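Putative 2,5-diketo-D-gluconic acid reductase B (Sinorhizobium meliloti, PDB 3UP8) probably reduces carbonyl substrates such as methylglyoxal with NADPH, as a TIM-barrel member of the aldo/keto reductase family. Local coordinates at residues 125-130 and 158-163; 176-181 and 200-205. One frame throughout, in Å; residues are numbered along the deposited sequence.

Contact 1: residues 125-130 and 158-163; sequences LLLHWP and SNFNTT. With ACT (acetate ion), chain C.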
ATOM      1  N   LEU A 125       0.901   3.987  10.088  1.00 10.51           N
ATOM      2  CA  LEU A 125       1.128   5.377   9.705  1.00 10.50           C
ATOM      3  C   LEU A 125       2.437   5.465   8.946  1.00 10.97           C
ATOM      4  O   LEU A 125       3.471   4.996   9.428  1.00 10.69           O
ATOM      5  CB  LEU A 125       1.164   6.303  10.927  1.00 10.79           C
ATOM      6  CG  LEU A 125       1.305   7.807  10.659  1.00 11.70           C
ATOM      7  CD1 LEU A 125       0.042   8.349   9.982  1.00  9.37           C
ATOM      8  CD2 LEU A 125       1.598   8.605  11.936  1.00 10.19           C
ATOM      9  N   LEU A 126       2.376   6.052   7.754  1.00 11.02           N
ATOM     10  CA  LEU A 126       3.555   6.168   6.897  1.00 11.74           C
ATOM     11  C   LEU A 126       3.956   7.619   6.715  1.00 11.55           C
ATOM     12  O   LEU A 126       3.130   8.533   6.742  1.00 11.87           O
ATOM     13  CB  LEU A 126       3.284   5.548   5.519  1.00 10.84           C
ATOM     14  CG  LEU A 126       2.618   4.172   5.421  1.00 11.51           C
ATOM     15  CD1 LEU A 126       2.455   3.784   3.951  1.00 12.81           C
ATOM     16  CD2 LEU A 126       3.418   3.099   6.157  1.00 12.01           C
ATOM     17  N   LEU A 127       5.249   7.819   6.529  1.00 12.25           N
ATOM     18  CA  LEU A 127       5.756   9.038   5.940  1.00 12.37           C
ATOM     19  C   LEU A 127       5.507   8.890   4.446  1.00 12.81           C
ATOM     20  O   LEU A 127       5.980   7.927   3.812  1.00 12.68           O
ATOM     21  CB  LEU A 127       7.262   9.205   6.239  1.00 12.05           C
ATOM     22  CG  LEU A 127       7.654   9.118   7.720  1.00 13.63           C
ATOM     23  CD1 LEU A 127       9.179   9.081   7.912  1.00 13.44           C
ATOM     24  CD2 LEU A 127       7.024  10.272   8.543  1.00 12.06           C
ATOM     25  N   HIS A 128       4.774   9.848   3.885  1.00 12.70           N
ATOM     26  CA  HIS A 128       4.276   9.718   2.511  1.00 13.86           C
ATOM     27  C   HIS A 128       5.375   9.796   1.447  1.00 13.59           C
ATOM     28  O   HIS A 128       5.369   9.028   0.489  1.00 13.99           O
ATOM     29  CB  HIS A 128       3.174  10.764   2.245  1.00 13.52           C
ATOM     30  CG  HIS A 128       2.202  10.363   1.181  1.00 14.78           C
ATOM     31  ND1 HIS A 128       0.903  10.826   1.150  1.00 14.10           N
ATOM     32  CD2 HIS A 128       2.331   9.532   0.116  1.00 15.04           C
ATOM     33  CE1 HIS A 128       0.278  10.308   0.108  1.00 14.35           C
ATOM     34  NE2 HIS A 128       1.117   9.515  -0.533  1.00 13.91           N
ATOM     35  N   TRP A 129       6.324  10.713   1.637  1.00 14.31           N
ATOM     36  CA  TRP A 129       7.423  10.922   0.709  1.00 14.16           C
ATOM     37  C   TRP A 129       8.681  11.237   1.506  1.00 14.78           C
ATOM     38  O   TRP A 129       8.581  11.827   2.578  1.00 15.35           O
ATOM     39  CB  TRP A 129       7.116  12.074  -0.258  1.00 13.45           C
ATOM     40  CG  TRP A 129       6.089  11.704  -1.287  1.00 14.38           C
ATOM     41  CD1 TRP A 129       4.745  11.860  -1.186  1.00 13.44           C
ATOM     42  CD2 TRP A 129       6.331  11.079  -2.552  1.00 12.94           C
ATOM     43  NE1 TRP A 129       4.125  11.378  -2.315  1.00 12.52           N
ATOM     44  CE2 TRP A 129       5.081  10.884  -3.164  1.00 13.56           C
ATOM     45  CE3 TRP A 129       7.489  10.666  -3.227  1.00 14.41           C
ATOM     46  CZ2 TRP A 129       4.948  10.296  -4.422  1.00 13.72           C
ATOM     47  CZ3 TRP A 129       7.355  10.080  -4.486  1.00 14.08           C
ATOM     48  CH2 TRP A 129       6.089   9.890  -5.056  1.00 12.68           C
ATOM     49  N   PRO A 130       9.868  10.861   0.983  1.00 14.93           N
ATOM     50  CA  PRO A 130      11.150  11.134   1.671  1.00 15.31           C
ATOM     51  C   PRO A 130      11.660  12.573   1.559  1.00 16.11           C
ATOM     52  O   PRO A 130      12.346  13.050   2.477  1.00 16.04           O
ATOM     53  CB  PRO A 130      12.130  10.190   0.972  1.00 15.16           C
ATOM     54  CG  PRO A 130      11.577  10.063  -0.410  1.00 15.66           C
ATOM     55  CD  PRO A 130      10.068  10.035  -0.224  1.00 14.37           C
ATOM     56  N   SER A 158       7.114   5.488   2.762  1.00 13.42           N
ATOM     57  CA  SER A 158       6.554   5.407   1.428  1.00 13.07           C
ATOM     58  C   SER A 158       7.452   6.164   0.482  1.00 13.38           C
ATOM     59  O   SER A 158       7.855   7.300   0.772  1.00 13.74           O
ATOM     60  CB  SER A 158       5.105   5.937   1.405  1.00 13.25           C
ATOM     61  OG  SER A 158       4.458   5.689   0.152  1.00 14.94           O
ATOM     62  N   ASN A 159       7.772   5.517  -0.642  1.00 13.41           N
ATOM     63  CA  ASN A 159       8.573   6.083  -1.717  1.00 13.39           C
ATOM     64  C   ASN A 159      10.015   6.350  -1.313  1.00 13.67           C
ATOM     65  O   ASN A 159      10.668   7.239  -1.872  1.00 13.50           O
ATOM     66  CB  ASN A 159       7.919   7.357  -2.260  1.00 13.18           C
ATOM     67  CG  ASN A 159       6.490   7.122  -2.703  1.00 14.77           C
ATOM     68  OD1 ASN A 159       6.249   6.378  -3.651  1.00 14.78           O
ATOM     69  ND2 ASN A 159       5.533   7.734  -2.004  1.00 11.93           N
ATOM     70  N   PHE A 160      10.501   5.586  -0.339  1.00 13.62           N
ATOM     71  CA  PHE A 160      11.884   5.702   0.096  1.00 13.64           C
ATOM     72  C   PHE A 160      12.753   4.815  -0.803  1.00 14.14           C
ATOM     73  O   PHE A 160      12.353   3.697  -1.163  1.00 12.88           O
ATOM     74  CB  PHE A 160      12.023   5.228   1.546  1.00 13.74           C
ATOM     75  CG  PHE A 160      11.619   6.253   2.580  1.00 14.09           C
ATOM     76  CD1 PHE A 160      12.353   6.385   3.765  1.00 13.47           C
ATOM     77  CD2 PHE A 160      10.513   7.076   2.389  1.00 13.79           C
ATOM     78  CE1 PHE A 160      11.980   7.327   4.737  1.00 14.17           C
ATOM     79  CE2 PHE A 160      10.144   8.025   3.347  1.00 13.71           C
ATOM     80  CZ  PHE A 160      10.870   8.153   4.522  1.00 12.90           C
ATOM     81  N   ASN A 161      13.950   5.298  -1.141  1.00 14.58           N
ATOM     82  CA  ASN A 161      14.912   4.453  -1.837  1.00 15.16           C
ATOM     83  C   ASN A 161      15.630   3.563  -0.815  1.00 15.11           C
ATOM     84  O   ASN A 161      15.371   3.688   0.396  1.00 14.96           O
ATOM     85  CB  ASN A 161      15.866   5.309  -2.691  1.00 15.55           C
ATOM     86  CG  ASN A 161      16.781   6.196  -1.862  1.00 14.96           C
ATOM     87  OD1 ASN A 161      16.968   5.977  -0.668  1.00 17.31           O
ATOM     88  ND2 ASN A 161      17.367   7.205  -2.507  1.00 16.42           N
ATOM     89  N   THR A 162      16.514   2.667  -1.276  1.00 14.67           N
ATOM     90  CA  THR A 162      17.149   1.697  -0.372  1.00 14.79           C
ATOM     91  C   THR A 162      18.008   2.373   0.699  1.00 14.96           C
ATOM     92  O   THR A 162      18.049   1.933   1.847  1.00 13.63           O
ATOM     93  CB  THR A 162      17.974   0.588  -1.124  1.00 14.83           C
ATOM     94  OG1 THR A 162      18.964   1.207  -1.933  1.00 14.18           O
ATOM     95  CG2 THR A 162      17.079  -0.224  -2.046  1.00 15.03           C
ATOM     96  N   THR A 163      18.673   3.458   0.315  1.00 15.75           N
ATOM     97  CA  THR A 163      19.510   4.207   1.234  1.00 16.97           C
ATOM     98  C   THR A 163      18.648   4.754   2.376  1.00 16.29           C
ATOM     99  O   THR A 163      19.021   4.668   3.544  1.00 16.59           O
ATOM    100  CB  THR A 163      20.236   5.363   0.505  1.00 17.28           C
ATOM    101  OG1 THR A 163      21.003   4.808  -0.571  1.00 20.22           O
ATOM    102  CG2 THR A 163      21.183   6.075   1.460  1.00 18.75           C
TER
HETATM  103  C   ACT C 276       0.290   7.907  -3.609  1.00 26.00           C
HETATM  104  O   ACT C 276      -0.293   6.911  -3.126  1.00 26.56           O
HETATM  105  OXT ACT C 276       0.096   8.974  -3.015  1.00 26.28           O
HETATM  106  CH3 ACT C 276       1.170   7.844  -4.817  1.00 26.12           C
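Asn159 lays its side-chain amide flat over the indole of Trp129 at the C-terminal mouth of the aldo/keto reductase (beta/alpha)8 barrel, where the loops leaving the neighbouring strands 122-127 and 152-158 run together. Amide and ring planes are 13° apart, and ND2 sits over the centre of the indole, 3.4 Å from Trp129 CE2. The amide lies there because Asn159 CG is anti to its own carbonyl carbon (chi1 -55°). Two hydrogen bonds hold its rotation: ND2 donates in the amide plane to His128 O at 2.8 Å, almost in line with the C=O bond (168°), and OD1 is bonded to Tyr206 OH. A leucine in place of Trp129 takes away the flat surface under the amide, and Asn159, though still hydrogen-bonded, would probably be freer to rock. Ser158 packs its CB 3.2 Å from His128 O. Farther along, Pro130 sets CB over one face of the Phe160 ring, a CH-pi contact 4.0 Å from the centroid and offset toward the rim. Leu127 CD1 reaches the same ring obliquely, at CZ, and Met136 of helix 136-148 also packs on Phe160. His128, the predicted substrate-binding residue, turns its imidazole edge to the acetate, probably from the crystallisation liquor, which is also bonded to Tyr70 OH; His128 NE2 donates to acetate OXT at 2.7 Å.

Contact 2: residues 176-181 and 200-205; sequences IATNQV and GMSLTS
The sixth and seventh strands of the barrel pair here in parallel, and on the face that carries Thr178, Ser202 and Thr204, Thr178 OG1 meets two hydroxyls: Ser202 OG at 2.8 Å and Thr204 OG1 at 2.9 Å, hydrogen bonds in which either partner may be the donor. With chi1 at -161°, Thr178 OG1 lies opposite the backbone N and reaches across to strand 202-206. Ser202 OG is also bonded to Ser29 OG in the loop between strands 26-27 and 34-35. The backbones are joined by four bonds: Ser202 N to Ala177 O, Asn179 N to Ser202 O, Thr204 N to Asn179 O and Val181 N to Thr204 O. The last is the shortest, 2.8 Å, and nearly collinear with its carbonyl (168°), whereas Thr204 N approaches Asn179 O from above the carbonyl plane. Together with helix 190-199 these strands form a beta-alpha-beta unit, and the helix ends in a Schellman motif with Gly200, at positive phi, as its C-prime residue. Thr178, Gln180, Ser202 and Thr204 face the barrel interior, where Leu124, Leu126 and Ile246 pack on members of the group. Leu203 points outward to the helix, touching Val192 and Leu193, and its CG meets Val181 CG2 at 3.6 Å with the two side chains crossing at about a right angle. At the N-terminal end, selenomethionine Met201 bends at chi3 (73°) and runs alongside Ile176, bringing CE 3.8 Å from Ile176 CG2.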
ATOM      1  N   ILE A 176      10.289  -0.781  11.286  1.00 14.03           N
ATOM      2  CA  ILE A 176       9.623  -0.157  10.148  1.00 14.14           C
ATOM      3  C   ILE A 176       8.898  -1.294   9.439  1.00 13.69           C
ATOM      4  O   ILE A 176       9.525  -2.246   8.999  1.00 13.05           O
ATOM      5  CB  ILE A 176      10.627   0.487   9.187  1.00 13.77           C
ATOM      6  CG1 ILE A 176      11.416   1.606   9.888  1.00 14.69           C
ATOM      7  CG2 ILE A 176       9.926   0.978   7.902  1.00 13.94           C
ATOM      8  CD1 ILE A 176      10.580   2.834  10.268  1.00 16.49           C
ATOM      9  N   ALA A 177       7.572  -1.196   9.359  1.00 13.47           N
ATOM     10  CA  ALA A 177       6.756  -2.297   8.876  1.00 12.93           C
ATOM     11  C   ALA A 177       6.840  -2.529   7.365  1.00 13.08           C
ATOM     12  O   ALA A 177       6.900  -3.678   6.908  1.00 13.63           O
ATOM     13  CB  ALA A 177       5.281  -2.069   9.300  1.00 12.92           C
ATOM     14  N   THR A 178       6.812  -1.442   6.587  1.00 12.99           N
ATOM     15  CA  THR A 178       6.649  -1.524   5.143  1.00 12.85           C
ATOM     16  C   THR A 178       7.204  -0.273   4.485  1.00 13.01           C
ATOM     17  O   THR A 178       7.333   0.776   5.123  1.00 12.94           O
ATOM     18  CB  THR A 178       5.130  -1.721   4.733  1.00 13.18           C
ATOM     19  OG1 THR A 178       5.033  -2.231   3.394  1.00 13.94           O
ATOM     20  CG2 THR A 178       4.347  -0.404   4.808  1.00 12.54           C
ATOM     21  N   ASN A 179       7.552  -0.410   3.212  1.00 12.69           N
ATOM     22  CA  ASN A 179       7.789   0.724   2.322  1.00 13.20           C
ATOM     23  C   ASN A 179       6.765   0.632   1.180  1.00 13.46           C
ATOM     24  O   ASN A 179       6.768  -0.325   0.389  1.00 13.44           O
ATOM     25  CB  ASN A 179       9.234   0.715   1.785  1.00 12.88           C
ATOM     26  CG  ASN A 179       9.566   1.956   0.950  1.00 13.85           C
ATOM     27  OD1 ASN A 179       8.883   2.982   1.024  1.00 13.17           O
ATOM     28  ND2 ASN A 179      10.610   1.857   0.143  1.00 14.13           N
ATOM     29  N   GLN A 180       5.878   1.616   1.127  1.00 12.66           N
ATOM     30  CA  GLN A 180       4.860   1.657   0.114  1.00 12.86           C
ATOM     31  C   GLN A 180       5.402   2.412  -1.089  1.00 12.75           C
ATOM     32  O   GLN A 180       5.784   3.584  -0.993  1.00 12.39           O
ATOM     33  CB  GLN A 180       3.562   2.297   0.632  1.00 12.19           C
ATOM     34  CG  GLN A 180       2.483   2.341  -0.449  1.00 12.49           C
ATOM     35  CD  GLN A 180       1.121   2.796   0.048  1.00 13.07           C
ATOM     36  OE1 GLN A 180       0.656   2.391   1.126  1.00 13.64           O
ATOM     37  NE2 GLN A 180       0.452   3.618  -0.759  1.00 11.53           N
ATOM     38  N   VAL A 181       5.460   1.705  -2.213  1.00 13.01           N
ATOM     39  CA  VAL A 181       6.051   2.218  -3.443  1.00 12.95           C
ATOM     40  C   VAL A 181       5.222   1.807  -4.663  1.00 14.10           C
ATOM     41  O   VAL A 181       4.439   0.856  -4.606  1.00 13.00           O
ATOM     42  CB  VAL A 181       7.487   1.683  -3.653  1.00 13.60           C
ATOM     43  CG1 VAL A 181       8.430   2.164  -2.525  1.00 13.17           C
ATOM     44  CG2 VAL A 181       7.505   0.148  -3.774  1.00 13.43           C
ATOM     45  N   GLY A 200      13.633  -6.829   6.921  1.00 18.37           N
ATOM     46  CA  GLY A 200      12.448  -7.448   7.504  1.00 17.94           C
ATOM     47  C   GLY A 200      11.163  -6.689   7.250  1.00 17.71           C
ATOM     48  O   GLY A 200      10.125  -7.016   7.825  1.00 18.34           O
HETATM   49  N   MSE A 201      11.206  -5.668   6.400  1.00 17.55           N
HETATM   50  CA  MSE A 201       9.973  -4.973   6.066  1.00 17.13           C
HETATM   51  C   MSE A 201       9.338  -5.566   4.809  1.00 16.60           C
HETATM   52  O   MSE A 201       9.996  -6.275   4.064  1.00 16.34           O
HETATM   53  CB  MSE A 201      10.195  -3.473   5.936  1.00 18.20           C
HETATM   54  CG  MSE A 201      11.039  -3.033   4.772  1.00 20.62           C
HETATM   55 SE   MSE A 201      11.433  -1.101   4.888  1.00 27.35          SE
HETATM   56  CE  MSE A 201      12.704  -1.123   6.332  1.00 24.16           C
ATOM     57  N   SER A 202       8.053  -5.297   4.614  1.00 15.78           N
ATOM     58  CA  SER A 202       7.374  -5.624   3.371  1.00 16.23           C
ATOM     59  C   SER A 202       7.451  -4.469   2.376  1.00 15.87           C
ATOM     60  O   SER A 202       7.944  -3.376   2.674  1.00 15.86           O
ATOM     61  CB  SER A 202       5.908  -5.975   3.635  1.00 15.57           C
ATOM     62  OG  SER A 202       5.255  -4.873   4.258  1.00 16.48           O
ATOM     63  N   LEU A 203       6.981  -4.748   1.171  1.00 15.97           N
ATOM     64  CA  LEU A 203       6.749  -3.741   0.179  1.00 16.63           C
ATOM     65  C   LEU A 203       5.244  -3.672  -0.075  1.00 16.70           C
ATOM     66  O   LEU A 203       4.589  -4.698  -0.337  1.00 17.18           O
ATOM     67  CB  LEU A 203       7.501  -4.124  -1.090  1.00 17.62           C
ATOM     68  CG  LEU A 203       7.539  -3.147  -2.248  1.00 18.65           C
ATOM     69  CD1 LEU A 203       8.732  -3.488  -3.143  1.00 18.07           C
ATOM     70  CD2 LEU A 203       6.228  -3.185  -3.031  1.00 20.78           C
ATOM     71  N   THR A 204       4.686  -2.473   0.024  1.00 15.70           N
ATOM     72  CA  THR A 204       3.314  -2.288  -0.381  1.00 15.46           C
ATOM     73  C   THR A 204       3.245  -1.622  -1.756  1.00 15.47           C
ATOM     74  O   THR A 204       3.768  -0.533  -1.945  1.00 15.16           O
ATOM     75  CB  THR A 204       2.513  -1.494   0.643  1.00 15.34           C
ATOM     76  OG1 THR A 204       2.541  -2.191   1.892  1.00 14.61           O
ATOM     77  CG2 THR A 204       1.047  -1.358   0.175  1.00 14.69           C
ATOM     78  N   SER A 205       2.579  -2.292  -2.693  1.00 15.13           N
ATOM     79  CA  SER A 205       2.464  -1.824  -4.077  1.00 15.28           C
ATOM     80  C   SER A 205       1.271  -0.901  -4.304  1.00 15.18           C
ATOM     81  O   SER A 205       0.153  -1.217  -3.884  1.00 14.89           O
ATOM     82  CB  SER A 205       2.325  -3.034  -5.010  1.00 15.73           C
ATOM     83  OG  SER A 205       1.801  -2.632  -6.267  1.00 17.15           O
TER

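In the fold
Both contacts belong to one parallel barrel: contact 1 joins the loops that leave strands 122-127 and 152-158, contact 2 pairs strands six and seven, and their centres are about 9 Å apart. Gln180 O is the seam, probably accepting hydrogen bonds from Ser158 OG at 2.7 Å and Asn159 N at 2.8 Å, while Asn179 ND2 is bonded to Phe160 O. The same neighbourhood holds the predicted active site. Nearest atoms of the side chains of His128 and Tyr70, and of His128 and Lys95, are about 4 Å apart; those of Gln180 and Lys95 are about 3 Å apart, and those of Gln180 and the acetate about 4 Å, consistent with both contacts bordering one pocket.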